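Local coordinates for protein integral membrane indolylacetylinositol arabinosyltransferase EmbB (Mycolicibacterium smegmatis MC2 155, PDB 7BVC) that probably transfers arabinose in the polymerisation that builds the arabinan of cell-wall arabinogalactan, and binds the drug ethambutol, at residues 83-88 and 146-151; 412-417 and 449-454; 488-493 and 1076-1081; 902-907 and 916-921. One frame throughout, in Å; residues are numbered along the deposited sequence.

Followed from the N terminus, the chain closes contact 1 first, bringing together two strand edges of the concanavalin-like domain, 83-88 and 146-151, over a loop of 57 residues. Contact 2 follows in series, where the short loop and helix start at 412-417 meet 449-454 in the membrane part. Contact 3 opens next at helix residues 488-493 and closes only at 1076-1081, near the C terminus, fastening the tail of the chain to the GT-C part. Within that long loop nests contact 4, a short excursion of the C-terminal domain joining 902-907 to 916-921. Contacts 3 and 4 nonetheless lie about 52 Å apart, centre to centre.

Contact 1 (83-88 and 146-151); sequences VPCSVV and QRIEIT
One well-formed backbone bond joins the two segments. The N-H of Val-83 meets the carbonyl O of Ile-148 at 2.9 Å, nearly straight at 163° and lying in the carbonyl plane. The return bond, from Ile-148 N to Val-83 O, is as short but strongly bent (119°) and counts as weak. Strands 80-84 and 147-149 run antiparallel, and Pro-84 opens a type I turn reaching Val-87.

Apolar packing is carried mainly by Cys-85 and Ile-148. The Cys-85 side chain points across the gap with SG anti to its own carbonyl carbon (chi1 -65°), and the sulfur settles 3.7 Å from CG1 of Ile-148, with CD1 of the same isoleucine only slightly farther. Farther along, CG2 of Val-83 makes a looser approach to Ile-150 CD1, at 4.5 Å.

Charge and covalent chemistry supply the rest. Arg-147 reaches along its own strand to form a salt bridge with Glu-149, whose carboxylate carbon lies in the guanidinium plane, at its edge. Cys-85 forms a disulfide with Cys-145, so the turn is covalently tied to the residue just ahead of 146-151.

In the concanavalin-like domain, strand 80-84 lies between strands 147-149 and 205-207; Val-83 and Ile-150 pack on Phe-99 of strand 97-100, while Cys-85 leans on Val-140 of helix 137-140.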
loop_
_atom_site.group_PDB
_atom_site.type_symbol
_atom_site.label_atom_id
_atom_site.label_comp_id
_atom_site.label_asym_id
_atom_site.label_seq_id
_atom_site.Cartn_x
_atom_site.Cartn_y
_atom_site.Cartn_z
ATOM N N VAL B 83 16.992 -43.000 26.921
ATOM C CA VAL B 83 15.931 -44.003 26.909
ATOM C C VAL B 83 16.585 -45.376 26.790
ATOM O O VAL B 83 17.295 -45.628 25.813
ATOM C CB VAL B 83 14.951 -43.762 25.752
ATOM C CG1 VAL B 83 13.852 -44.806 25.764
ATOM C CG2 VAL B 83 14.376 -42.356 25.833
ATOM N N PRO B 84 16.400 -46.277 27.753
ATOM C CA PRO B 84 16.977 -47.619 27.620
ATOM C C PRO B 84 16.365 -48.383 26.453
ATOM O O PRO B 84 15.242 -48.113 26.020
ATOM C CB PRO B 84 16.646 -48.283 28.962
ATOM C CG PRO B 84 15.526 -47.471 29.531
ATOM C CD PRO B 84 15.753 -46.077 29.058
ATOM N N CYS B 85 17.123 -49.356 25.942
ATOM C CA CYS B 85 16.653 -50.187 24.842
ATOM C C CYS B 85 15.803 -51.360 25.319
ATOM O O CYS B 85 15.444 -52.215 24.507
ATOM C CB CYS B 85 17.849 -50.682 24.015
ATOM S SG CYS B 85 18.737 -49.328 23.194
ATOM N N SER B 86 15.454 -51.401 26.604
ATOM C CA SER B 86 14.575 -52.416 27.167
ATOM C C SER B 86 13.109 -52.000 27.186
ATOM O O SER B 86 12.269 -52.777 27.650
ATOM C CB SER B 86 15.011 -52.769 28.594
ATOM O OG SER B 86 14.791 -51.678 29.477
ATOM N N VAL B 87 12.782 -50.798 26.703
ATOM C CA VAL B 87 11.389 -50.364 26.618
ATOM C C VAL B 87 10.807 -50.573 25.230
ATOM O O VAL B 87 9.576 -50.511 25.073
ATOM C CB VAL B 87 11.232 -48.885 27.037
ATOM C CG1 VAL B 87 11.802 -48.665 28.425
ATOM C CG2 VAL B 87 11.886 -47.968 26.028
ATOM N N VAL B 88 11.643 -50.816 24.219
ATOM C CA VAL B 88 11.138 -51.127 22.886
ATOM C C VAL B 88 10.416 -52.470 22.886
ATOM O O VAL B 88 9.407 -52.645 22.190
ATOM C CB VAL B 88 12.298 -51.094 21.872
ATOM C CG1 VAL B 88 11.925 -51.816 20.592
ATOM C CG2 VAL B 88 12.698 -49.654 21.581
ATOM N N GLN B 146 22.085 -50.921 24.683
ATOM C CA GLN B 146 22.142 -50.508 26.079
ATOM C C GLN B 146 21.284 -49.286 26.358
ATOM O O GLN B 146 20.468 -49.308 27.285
ATOM C CB GLN B 146 23.598 -50.235 26.495
ATOM C CG GLN B 146 24.498 -51.459 26.497
ATOM C CD GLN B 146 25.870 -51.167 27.072
ATOM O OE1 GLN B 146 26.786 -50.769 26.354
ATOM N NE2 GLN B 146 26.013 -51.356 28.378
ATOM N N ARG B 147 21.433 -48.222 25.570
ATOM C CA ARG B 147 20.715 -46.977 25.794
ATOM C C ARG B 147 20.479 -46.299 24.452
ATOM O O ARG B 147 20.887 -46.797 23.400
ATOM C CB ARG B 147 21.490 -46.046 26.734
ATOM C CG ARG B 147 21.571 -46.498 28.179
ATOM C CD ARG B 147 22.561 -45.649 28.953
ATOM N NE ARG B 147 23.907 -46.207 28.898
ATOM C CZ ARG B 147 24.960 -45.571 28.397
ATOM N NH1 ARG B 147 26.148 -46.158 28.385
ATOM N NH2 ARG B 147 24.826 -44.347 27.907
ATOM N N ILE B 148 19.802 -45.154 24.503
ATOM C CA ILE B 148 19.642 -44.244 23.373
ATOM C C ILE B 148 19.700 -42.832 23.937
ATOM O O ILE B 148 18.888 -42.476 24.797
ATOM C CB ILE B 148 18.318 -44.459 22.618
ATOM C CG1 ILE B 148 18.251 -45.859 22.006
ATOM C CG2 ILE B 148 18.150 -43.409 21.539
ATOM C CD1 ILE B 148 16.898 -46.214 21.443
ATOM N N GLU B 149 20.648 -42.032 23.460
ATOM C CA GLU B 149 20.926 -40.718 24.032
ATOM C C GLU B 149 20.733 -39.650 22.966
ATOM O O GLU B 149 21.439 -39.646 21.957
ATOM C CB GLU B 149 22.337 -40.673 24.616
ATOM C CG GLU B 149 22.483 -41.534 25.862
ATOM C CD GLU B 149 23.900 -41.582 26.385
ATOM O OE1 GLU B 149 24.818 -41.144 25.660
ATOM O OE2 GLU B 149 24.096 -42.056 27.524
ATOM N N ILE B 150 19.816 -38.721 23.215
ATOM C CA ILE B 150 19.216 -37.911 22.156
ATOM C C ILE B 150 19.592 -36.442 22.313
ATOM O O ILE B 150 18.748 -35.554 22.153
ATOM C CB ILE B 150 17.691 -38.108 22.122
ATOM C CG1 ILE B 150 17.352 -39.576 22.372
ATOM C CG2 ILE B 150 17.128 -37.719 20.766
ATOM C CD1 ILE B 150 15.875 -39.865 22.402
ATOM N N THR B 151 20.853 -36.182 22.664
ATOM C CA THR B 151 21.282 -34.852 23.091
ATOM C C THR B 151 20.964 -33.792 22.039
ATOM O O THR B 151 21.046 -34.046 20.836
ATOM C CB THR B 151 22.789 -34.865 23.385
ATOM O OG1 THR B 151 23.073 -35.869 24.367
ATOM C CG2 THR B 151 23.249 -33.522 23.918
#

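Contact 2 (412-417 and 449-454); sequences GRLTPA and LRIVMR
Leu-414 carries this contact: although its CB does not point straight at the opposing helix, its outer atoms reach it. From CB the chain runs on with CG anti to the carbonyl carbon and beside the backbone N (chi1 -84°). At CG it meets Ile-451, whose CG2 branch lies 4.1 Å from Leu-414 CG; the two side chains slide past one another in opposite directions. At the tip, Leu-414 CD2 touches CG2 of Val-452 at 3.8 Å, here crossing nearly at a right angle. One leucine thus bridges two consecutive residues of helix 446-455.

Ile-451 points at the loop and spends its other branch there. Its CD1 lies 4.2 Å from CA of Gly-412 and 4.1 Å from the carbonyl O of Arg-413, so within this contact the methyl meets backbone atoms of the loop. Gly-412 is the first residue to depart from helical angles after the preceding helix, and it does so with positive phi (74°).

Arg-413 has its polar end engaged by the carbonyl O of Arg-249, through a hydrogen bond, and by Asp-247, through a salt bridge. Outward from the contact, Arg-450 and Arg-454 pair with acidic side chains of two different neighbouring protein chains.

This is plain apolar packing of a short interhelical loop, between helices 391-411 and 415-428, on the later helix 446-455, within the multi-helix membrane part of a GT-C glycosyltransferase.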
loop_
_atom_site.group_PDB
_atom_site.type_symbol
_atom_site.label_atom_id
_atom_site.label_comp_id
_atom_site.label_asym_id
_atom_site.label_seq_id
_atom_site.Cartn_x
_atom_site.Cartn_y
_atom_site.Cartn_z
ATOM N N GLY B 412 18.286 34.082 32.176
ATOM C CA GLY B 412 19.728 34.073 32.029
ATOM C C GLY B 412 20.446 33.152 32.989
ATOM O O GLY B 412 21.493 33.525 33.531
ATOM N N ARG B 413 19.913 31.955 33.216
ATOM C CA ARG B 413 20.488 30.998 34.148
ATOM C C ARG B 413 20.655 29.654 33.453
ATOM O O ARG B 413 20.183 29.440 32.334
ATOM C CB ARG B 413 19.619 30.845 35.401
ATOM C CG ARG B 413 19.623 32.059 36.308
ATOM C CD ARG B 413 18.823 31.807 37.573
ATOM N NE ARG B 413 18.987 32.884 38.544
ATOM C CZ ARG B 413 18.416 32.899 39.743
ATOM N NH1 ARG B 413 17.642 31.893 40.123
ATOM N NH2 ARG B 413 18.618 33.919 40.564
ATOM N N LEU B 414 21.339 28.737 34.138
ATOM C CA LEU B 414 21.598 27.406 33.609
ATOM C C LEU B 414 20.814 26.304 34.306
ATOM O O LEU B 414 20.816 25.169 33.822
ATOM C CB LEU B 414 23.096 27.079 33.695
ATOM C CG LEU B 414 23.972 27.581 32.551
ATOM C CD1 LEU B 414 25.434 27.506 32.940
ATOM C CD2 LEU B 414 23.711 26.769 31.298
ATOM N N THR B 415 20.150 26.600 35.428
ATOM C CA THR B 415 19.441 25.540 36.144
ATOM C C THR B 415 18.223 25.042 35.376
ATOM O O THR B 415 18.047 23.813 35.274
ATOM C CB THR B 415 19.081 26.016 37.555
ATOM O OG1 THR B 415 20.276 26.397 38.248
ATOM C CG2 THR B 415 18.394 24.905 38.328
ATOM N N PRO B 416 17.348 25.896 34.828
ATOM C CA PRO B 416 16.294 25.362 33.952
ATOM C C PRO B 416 16.845 24.677 32.715
ATOM O O PRO B 416 16.273 23.676 32.268
ATOM C CB PRO B 416 15.461 26.602 33.593
ATOM C CG PRO B 416 16.283 27.767 33.985
ATOM C CD PRO B 416 17.135 27.326 35.114
ATOM N N ALA B 417 17.949 25.176 32.153
ATOM C CA ALA B 417 18.576 24.501 31.025
ATOM C C ALA B 417 19.201 23.173 31.426
ATOM O O ALA B 417 19.469 22.341 30.554
ATOM C CB ALA B 417 19.632 25.403 30.390
ATOM N N LEU B 449 24.524 28.561 24.608
ATOM C CA LEU B 449 25.952 28.834 24.489
ATOM C C LEU B 449 26.257 30.279 24.856
ATOM O O LEU B 449 27.293 30.569 25.465
ATOM C CB LEU B 449 26.432 28.528 23.072
ATOM C CG LEU B 449 26.734 27.064 22.760
ATOM C CD1 LEU B 449 26.995 26.884 21.277
ATOM C CD2 LEU B 449 27.922 26.593 23.574
ATOM N N ARG B 450 25.359 31.201 24.496
ATOM C CA ARG B 450 25.544 32.599 24.869
ATOM C C ARG B 450 25.516 32.803 26.378
ATOM O O ARG B 450 26.023 33.819 26.864
ATOM C CB ARG B 450 24.472 33.464 24.205
ATOM C CG ARG B 450 24.869 34.919 24.038
ATOM C CD ARG B 450 23.934 35.648 23.086
ATOM N NE ARG B 450 24.038 35.146 21.721
ATOM C CZ ARG B 450 22.998 34.805 20.969
ATOM N NH1 ARG B 450 21.766 34.909 21.448
ATOM N NH2 ARG B 450 23.188 34.359 19.735
ATOM N N ILE B 451 24.937 31.868 27.125
ATOM C CA ILE B 451 24.934 31.942 28.584
ATOM C C ILE B 451 26.147 31.235 29.174
ATOM O O ILE B 451 26.751 31.719 30.134
ATOM C CB ILE B 451 23.619 31.354 29.134
ATOM C CG1 ILE B 451 22.437 32.251 28.771
ATOM C CG2 ILE B 451 23.698 31.170 30.637
ATOM C CD1 ILE B 451 21.099 31.568 28.911
ATOM N N VAL B 452 26.507 30.081 28.610
ATOM C CA VAL B 452 27.650 29.328 29.122
ATOM C C VAL B 452 28.939 30.115 28.921
ATOM O O VAL B 452 29.728 30.292 29.856
ATOM C CB VAL B 452 27.725 27.942 28.456
ATOM C CG1 VAL B 452 28.988 27.225 28.888
ATOM C CG2 VAL B 452 26.505 27.118 28.817
ATOM N N MET B 453 29.174 30.599 27.698
ATOM C CA MET B 453 30.390 31.355 27.417
ATOM C C MET B 453 30.434 32.696 28.134
ATOM O O MET B 453 31.489 33.336 28.148
ATOM C CB MET B 453 30.537 31.575 25.910
ATOM C CG MET B 453 30.570 30.293 25.097
ATOM S SD MET B 453 31.933 29.204 25.551
ATOM C CE MET B 453 33.329 30.117 24.898
ATOM N N ARG B 454 29.324 33.133 28.725
ATOM C CA ARG B 454 29.269 34.376 29.481
ATOM C C ARG B 454 29.464 34.163 30.974
ATOM O O ARG B 454 30.113 34.980 31.633
ATOM C CB ARG B 454 27.932 35.080 29.231
ATOM C CG ARG B 454 27.628 36.229 30.169
ATOM C CD ARG B 454 26.275 36.831 29.843
ATOM N NE ARG B 454 26.136 37.099 28.415
ATOM C CZ ARG B 454 24.981 37.086 27.759
ATOM N NH1 ARG B 454 23.854 36.815 28.403
ATOM N NH2 ARG B 454 24.952 37.342 26.459
#

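Contact 3 (488-493 and 1076-1081); sequences VLEATR and GPLRIR
An intrahelical salt bridge three residues apart, Glu-490 with Arg-493 on helix 485-497 of the GT-C part, forms the landing site for the extended C-terminal tail. The snug half of the contact centres on Glu-490 OE1. Glu-490 runs out with CG anti to the backbone N and then bends at chi2 (70°), which brings OE1 to the edge of the Arg-493 guanidinium, in its plane. OE1 takes the NH2 group of Arg-493 on its syn lone pair, and also a weak bond from NE. A third, weak and long bond comes from the tail, Leu-1078 N to Glu-490 OE1 at 3.5 Å. Three N-H groups from two residues, two of them by weak bonds, thus converge on OE1 of the buried Glu-490, which would be expected to favour the charged form. The donors Leu-1078 N and Arg-493 NH2, 3.3 Å apart, are neighbours through this shared acceptor and not bonded to each other.

Leu-1078 CB lies at the guanidinium edge, in plane, 3.9 Å from Arg-493 NH2. Ile-1080 slides past Arg-493 in the opposite direction, its CD1 coming 3.6 Å from Arg-493 NH2, and both tail residues also rest on Ile-494. Arg-213 binds the carbonyl O of Gly-1076.

The looser side lies at exposed Pro-1077, which touches the helix through the flank of its ring: Pro-1077 CB sits 4.0 Å above one face of the Arg-493 guanidinium, displaced toward the rim.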
loop_
_atom_site.group_PDB
_atom_site.type_symbol
_atom_site.label_atom_id
_atom_site.label_comp_id
_atom_site.label_asym_id
_atom_site.label_seq_id
_atom_site.Cartn_x
_atom_site.Cartn_y
_atom_site.Cartn_z
ATOM N N VAL B 488 19.369 -6.654 26.707
ATOM C CA VAL B 488 18.871 -5.599 25.832
ATOM C C VAL B 488 19.356 -5.822 24.406
ATOM O O VAL B 488 18.583 -5.702 23.448
ATOM C CB VAL B 488 19.291 -4.219 26.369
ATOM C CG1 VAL B 488 19.199 -3.172 25.275
ATOM C CG2 VAL B 488 18.426 -3.828 27.552
ATOM N N LEU B 489 20.637 -6.161 24.241
ATOM C CA LEU B 489 21.160 -6.444 22.908
ATOM C C LEU B 489 20.463 -7.647 22.285
ATOM O O LEU B 489 20.140 -7.635 21.092
ATOM C CB LEU B 489 22.669 -6.674 22.974
ATOM C CG LEU B 489 23.540 -5.430 23.153
ATOM C CD1 LEU B 489 24.997 -5.822 23.329
ATOM C CD2 LEU B 489 23.376 -4.490 21.976
ATOM N N GLU B 490 20.216 -8.692 23.077
ATOM C CA GLU B 490 19.551 -9.879 22.546
ATOM C C GLU B 490 18.127 -9.566 22.100
ATOM O O GLU B 490 17.701 -9.976 21.011
ATOM C CB GLU B 490 19.547 -10.991 23.593
ATOM C CG GLU B 490 18.875 -12.272 23.138
ATOM C CD GLU B 490 19.671 -13.000 22.074
ATOM O OE1 GLU B 490 19.051 -13.625 21.189
ATOM O OE2 GLU B 490 20.918 -12.944 22.120
ATOM N N ALA B 491 17.376 -8.837 22.925
ATOM C CA ALA B 491 16.000 -8.514 22.570
ATOM C C ALA B 491 15.941 -7.574 21.373
ATOM O O ALA B 491 15.040 -7.684 20.534
ATOM C CB ALA B 491 15.281 -7.914 23.773
ATOM N N THR B 492 16.894 -6.644 21.271
ATOM C CA THR B 492 16.951 -5.787 20.091
ATOM C C THR B 492 17.278 -6.587 18.840
ATOM O O THR B 492 16.703 -6.334 17.776
ATOM C CB THR B 492 17.982 -4.678 20.290
ATOM O OG1 THR B 492 17.685 -3.960 21.492
ATOM C CG2 THR B 492 17.957 -3.715 19.118
ATOM N N ARG B 493 18.185 -7.559 18.950
ATOM C CA ARG B 493 18.467 -8.446 17.829
ATOM C C ARG B 493 17.210 -9.181 17.387
ATOM O O ARG B 493 16.930 -9.290 16.189
ATOM C CB ARG B 493 19.563 -9.440 18.210
ATOM C CG ARG B 493 19.842 -10.484 17.148
ATOM C CD ARG B 493 20.696 -11.613 17.695
ATOM N NE ARG B 493 19.930 -12.505 18.560
ATOM C CZ ARG B 493 19.336 -13.619 18.146
ATOM N NH1 ARG B 493 19.420 -13.985 16.875
ATOM N NH2 ARG B 493 18.659 -14.369 19.003
ATOM N N GLY B 1076 24.221 -17.650 24.852
ATOM C CA GLY B 1076 24.075 -17.972 23.455
ATOM C C GLY B 1076 22.800 -17.397 22.877
ATOM O O GLY B 1076 21.902 -16.959 23.605
ATOM N N PRO B 1077 22.695 -17.384 21.553
ATOM C CA PRO B 1077 21.513 -16.802 20.909
ATOM C C PRO B 1077 20.277 -17.659 21.136
ATOM O O PRO B 1077 20.342 -18.816 21.553
ATOM C CB PRO B 1077 21.902 -16.760 19.430
ATOM C CG PRO B 1077 22.889 -17.867 19.282
ATOM C CD PRO B 1077 23.658 -17.909 20.571
ATOM N N LEU B 1078 19.127 -17.058 20.850
ATOM C CA LEU B 1078 17.851 -17.751 20.908
ATOM C C LEU B 1078 17.529 -18.383 19.558
ATOM O O LEU B 1078 18.074 -18.004 18.520
ATOM C CB LEU B 1078 16.734 -16.791 21.316
ATOM C CG LEU B 1078 16.383 -16.734 22.802
ATOM C CD1 LEU B 1078 15.238 -15.770 23.047
ATOM C CD2 LEU B 1078 16.019 -18.117 23.295
ATOM N N ARG B 1079 16.627 -19.360 19.584
ATOM C CA ARG B 1079 16.176 -20.033 18.372
ATOM C C ARG B 1079 15.051 -19.203 17.764
ATOM O O ARG B 1079 13.962 -19.106 18.338
ATOM C CB ARG B 1079 15.716 -21.455 18.683
ATOM C CG ARG B 1079 15.815 -22.408 17.508
ATOM C CD ARG B 1079 14.531 -22.421 16.708
ATOM N NE ARG B 1079 14.666 -23.167 15.463
ATOM C CZ ARG B 1079 13.802 -23.095 14.457
ATOM N NH1 ARG B 1079 14.002 -23.806 13.358
ATOM N NH2 ARG B 1079 12.739 -22.309 14.551
ATOM N N ILE B 1080 15.315 -18.606 16.606
ATOM C CA ILE B 1080 14.399 -17.658 15.974
ATOM C C ILE B 1080 13.852 -18.207 14.659
ATOM O O ILE B 1080 12.642 -18.367 14.500
ATOM C CB ILE B 1080 15.080 -16.286 15.770
ATOM C CG1 ILE B 1080 15.170 -15.534 17.094
ATOM C CG2 ILE B 1080 14.324 -15.454 14.757
ATOM C CD1 ILE B 1080 15.721 -14.142 16.948
ATOM N N ARG B 1081 14.728 -18.497 13.707
ATOM C CA ARG B 1081 14.350 -18.922 12.370
ATOM C C ARG B 1081 15.187 -20.122 11.960
ATOM O O ARG B 1081 16.283 -20.335 12.490
ATOM C CB ARG B 1081 14.544 -17.782 11.361
ATOM C CG ARG B 1081 13.498 -16.688 11.450
ATOM C CD ARG B 1081 13.741 -15.619 10.402
ATOM N NE ARG B 1081 15.151 -15.244 10.336
ATOM C CZ ARG B 1081 15.606 -14.010 10.524
ATOM N NH1 ARG B 1081 14.762 -13.023 10.789
ATOM N NH2 ARG B 1081 16.906 -13.763 10.445
#

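Contact 4 (902-907 and 916-921); sequences VTPYDV and LRYPRS
The two backbones, whose end-to-end directions lie 122° apart, touch near Tyr-905 and Arg-917, where a single weak bond runs from Tyr-905 N to Arg-917 O (3.3 Å, 128°), seconded by a CA-H...O contact from Pro-904 to the same oxygen.

Around that point the side chains divide into two groups. On one side Tyr-918 is the main partner. Its ring lies alongside Pro-904, both pointing the same way, and Tyr-918 CE1 lies 3.6 Å from Pro-904 CB. Val-902 slides past in the opposite direction, and Val-902 CG1 lies 3.7 Å from Tyr-918 CD1. Leu-916 adds its CB against Pro-904 CB, also at 3.7 Å. Leu-916 and Tyr-918 reach on to Val-883 and Leu-885 of strand 882-889, in the other sheet.

On the other side, Pro-919 CD lies at the edge of the Tyr-905 ring, near its plane and 3.8 Å from Tyr-905 CE2, the two side chains crossing at about a right angle. Arg-917 bends at chi2 (87°) and sends its guanidinium under Val-907, whose CG1 stands 3.4 Å above one face, toward the rim. Arg-917 CB lies 3.7 Å from Tyr-905 CB.

In the C-terminal domain, whose family belongs to the GBD clan, strand 914-918 at the edge of one sheet thus meets a loop backbone-bonded, at Val-902, to strand 882-889 of another. With one weak bond in the crossing, its cohesion comes chiefly from the fit of proline, aromatic and aliphatic surfaces rather than from hydrogen bonding.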
loop_
_atom_site.group_PDB
_atom_site.type_symbol
_atom_site.label_atom_id
_atom_site.label_comp_id
_atom_site.label_asym_id
_atom_site.label_seq_id
_atom_site.Cartn_x
_atom_site.Cartn_y
_atom_site.Cartn_z
ATOM N N VAL B 902 -40.251 -12.393 7.136
ATOM C CA VAL B 902 -39.166 -11.689 7.809
ATOM C C VAL B 902 -37.876 -11.920 7.035
ATOM O O VAL B 902 -37.621 -13.028 6.554
ATOM C CB VAL B 902 -39.008 -12.148 9.274
ATOM C CG1 VAL B 902 -38.043 -11.238 10.015
ATOM C CG2 VAL B 902 -40.356 -12.182 9.975
ATOM N N THR B 903 -37.055 -10.857 6.914
ATOM C CA THR B 903 -35.765 -10.898 6.243
ATOM C C THR B 903 -34.634 -11.026 7.257
ATOM O O THR B 903 -34.711 -10.472 8.358
ATOM C CB THR B 903 -35.552 -9.638 5.401
ATOM O OG1 THR B 903 -35.205 -8.544 6.258
ATOM C CG2 THR B 903 -36.816 -9.293 4.627
ATOM N N PRO B 904 -33.562 -11.738 6.918
ATOM C CA PRO B 904 -32.561 -12.104 7.922
ATOM C C PRO B 904 -31.560 -10.992 8.201
ATOM O O PRO B 904 -31.500 -9.967 7.521
ATOM C CB PRO B 904 -31.870 -13.310 7.283
ATOM C CG PRO B 904 -31.937 -13.021 5.833
ATOM C CD PRO B 904 -33.271 -12.351 5.611
ATOM N N TYR B 905 -30.756 -11.233 9.232
ATOM C CA TYR B 905 -29.658 -10.360 9.634
ATOM C C TYR B 905 -28.354 -11.109 9.376
ATOM O O TYR B 905 -27.879 -11.857 10.235
ATOM C CB TYR B 905 -29.781 -9.967 11.103
ATOM C CG TYR B 905 -30.618 -8.740 11.364
ATOM C CD1 TYR B 905 -30.206 -7.489 10.932
ATOM C CD2 TYR B 905 -31.812 -8.831 12.062
ATOM C CE1 TYR B 905 -30.968 -6.366 11.178
ATOM C CE2 TYR B 905 -32.580 -7.715 12.312
ATOM C CZ TYR B 905 -32.156 -6.487 11.868
ATOM O OH TYR B 905 -32.925 -5.376 12.118
ATOM N N ASP B 906 -27.778 -10.909 8.195
ATOM C CA ASP B 906 -26.512 -11.544 7.857
ATOM C C ASP B 906 -25.345 -10.724 8.388
ATOM O O ASP B 906 -25.311 -9.500 8.242
ATOM C CB ASP B 906 -26.382 -11.718 6.344
ATOM C CG ASP B 906 -27.322 -12.772 5.798
ATOM O OD1 ASP B 906 -27.649 -13.716 6.540
ATOM O OD2 ASP B 906 -27.735 -12.661 4.627
ATOM N N VAL B 907 -24.393 -11.404 9.026
ATOM C CA VAL B 907 -23.209 -10.735 9.548
ATOM C C VAL B 907 -21.954 -11.471 9.091
ATOM O O VAL B 907 -20.867 -10.885 9.020
ATOM C CB VAL B 907 -23.272 -10.630 11.084
ATOM C CG1 VAL B 907 -23.138 -12.001 11.722
ATOM C CG2 VAL B 907 -22.216 -9.673 11.604
ATOM N N LEU B 916 -28.583 -16.851 10.546
ATOM C CA LEU B 916 -29.527 -15.838 10.107
ATOM C C LEU B 916 -30.442 -15.518 11.279
ATOM O O LEU B 916 -31.037 -16.429 11.867
ATOM C CB LEU B 916 -30.355 -16.325 8.916
ATOM C CG LEU B 916 -29.689 -17.194 7.845
ATOM C CD1 LEU B 916 -30.656 -17.471 6.706
ATOM C CD2 LEU B 916 -28.413 -16.569 7.320
ATOM N N ARG B 917 -30.547 -14.234 11.609
ATOM C CA ARG B 917 -31.257 -13.770 12.792
ATOM C C ARG B 917 -32.634 -13.242 12.416
ATOM O O ARG B 917 -32.794 -12.558 11.403
ATOM C CB ARG B 917 -30.472 -12.666 13.505
ATOM C CG ARG B 917 -29.209 -13.123 14.220
ATOM C CD ARG B 917 -28.017 -13.130 13.282
ATOM N NE ARG B 917 -26.783 -13.522 13.955
ATOM C CZ ARG B 917 -25.828 -12.671 14.308
ATOM N NH1 ARG B 917 -25.960 -11.379 14.051
ATOM N NH2 ARG B 917 -24.736 -13.113 14.918
ATOM N N TYR B 918 -33.626 -13.559 13.246
ATOM C CA TYR B 918 -34.972 -13.010 13.112
ATOM C C TYR B 918 -35.430 -12.619 14.510
ATOM O O TYR B 918 -35.793 -13.491 15.316
ATOM C CB TYR B 918 -35.932 -14.014 12.479
ATOM C CG TYR B 918 -35.448 -14.591 11.169
ATOM C CD1 TYR B 918 -35.450 -13.829 10.012
ATOM C CD2 TYR B 918 -34.992 -15.898 11.091
ATOM C CE1 TYR B 918 -35.012 -14.353 8.814
ATOM C CE2 TYR B 918 -34.548 -16.428 9.898
ATOM C CZ TYR B 918 -34.561 -15.649 8.765
ATOM O OH TYR B 918 -34.121 -16.170 7.570
ATOM N N PRO B 919 -35.395 -11.334 14.849
ATOM C CA PRO B 919 -35.852 -10.918 16.176
ATOM C C PRO B 919 -37.337 -11.181 16.341
ATOM O O PRO B 919 -38.130 -10.999 15.414
ATOM C CB PRO B 919 -35.544 -9.418 16.204
ATOM C CG PRO B 919 -35.483 -9.017 14.770
ATOM C CD PRO B 919 -34.933 -10.196 14.038
ATOM N N ARG B 920 -37.713 -11.615 17.540
ATOM C CA ARG B 920 -39.108 -11.945 17.797
ATOM C C ARG B 920 -39.968 -10.715 18.060
ATOM O O ARG B 920 -41.107 -10.856 18.516
ATOM C CB ARG B 920 -39.221 -12.924 18.968
ATOM C CG ARG B 920 -40.304 -13.968 18.754
ATOM C CD ARG B 920 -40.739 -14.624 20.045
ATOM N NE ARG B 920 -39.670 -15.403 20.657
ATOM C CZ ARG B 920 -39.836 -16.171 21.726
ATOM N NH1 ARG B 920 -41.027 -16.266 22.299
ATOM N NH2 ARG B 920 -38.812 -16.849 22.222
ATOM N N SER B 921 -39.452 -9.518 17.787
ATOM C CA SER B 921 -40.269 -8.313 17.824
ATOM C C SER B 921 -40.980 -8.064 16.504
ATOM O O SER B 921 -42.068 -7.476 16.497
ATOM C CB SER B 921 -39.405 -7.100 18.181
ATOM O OG SER B 921 -38.394 -6.889 17.212
#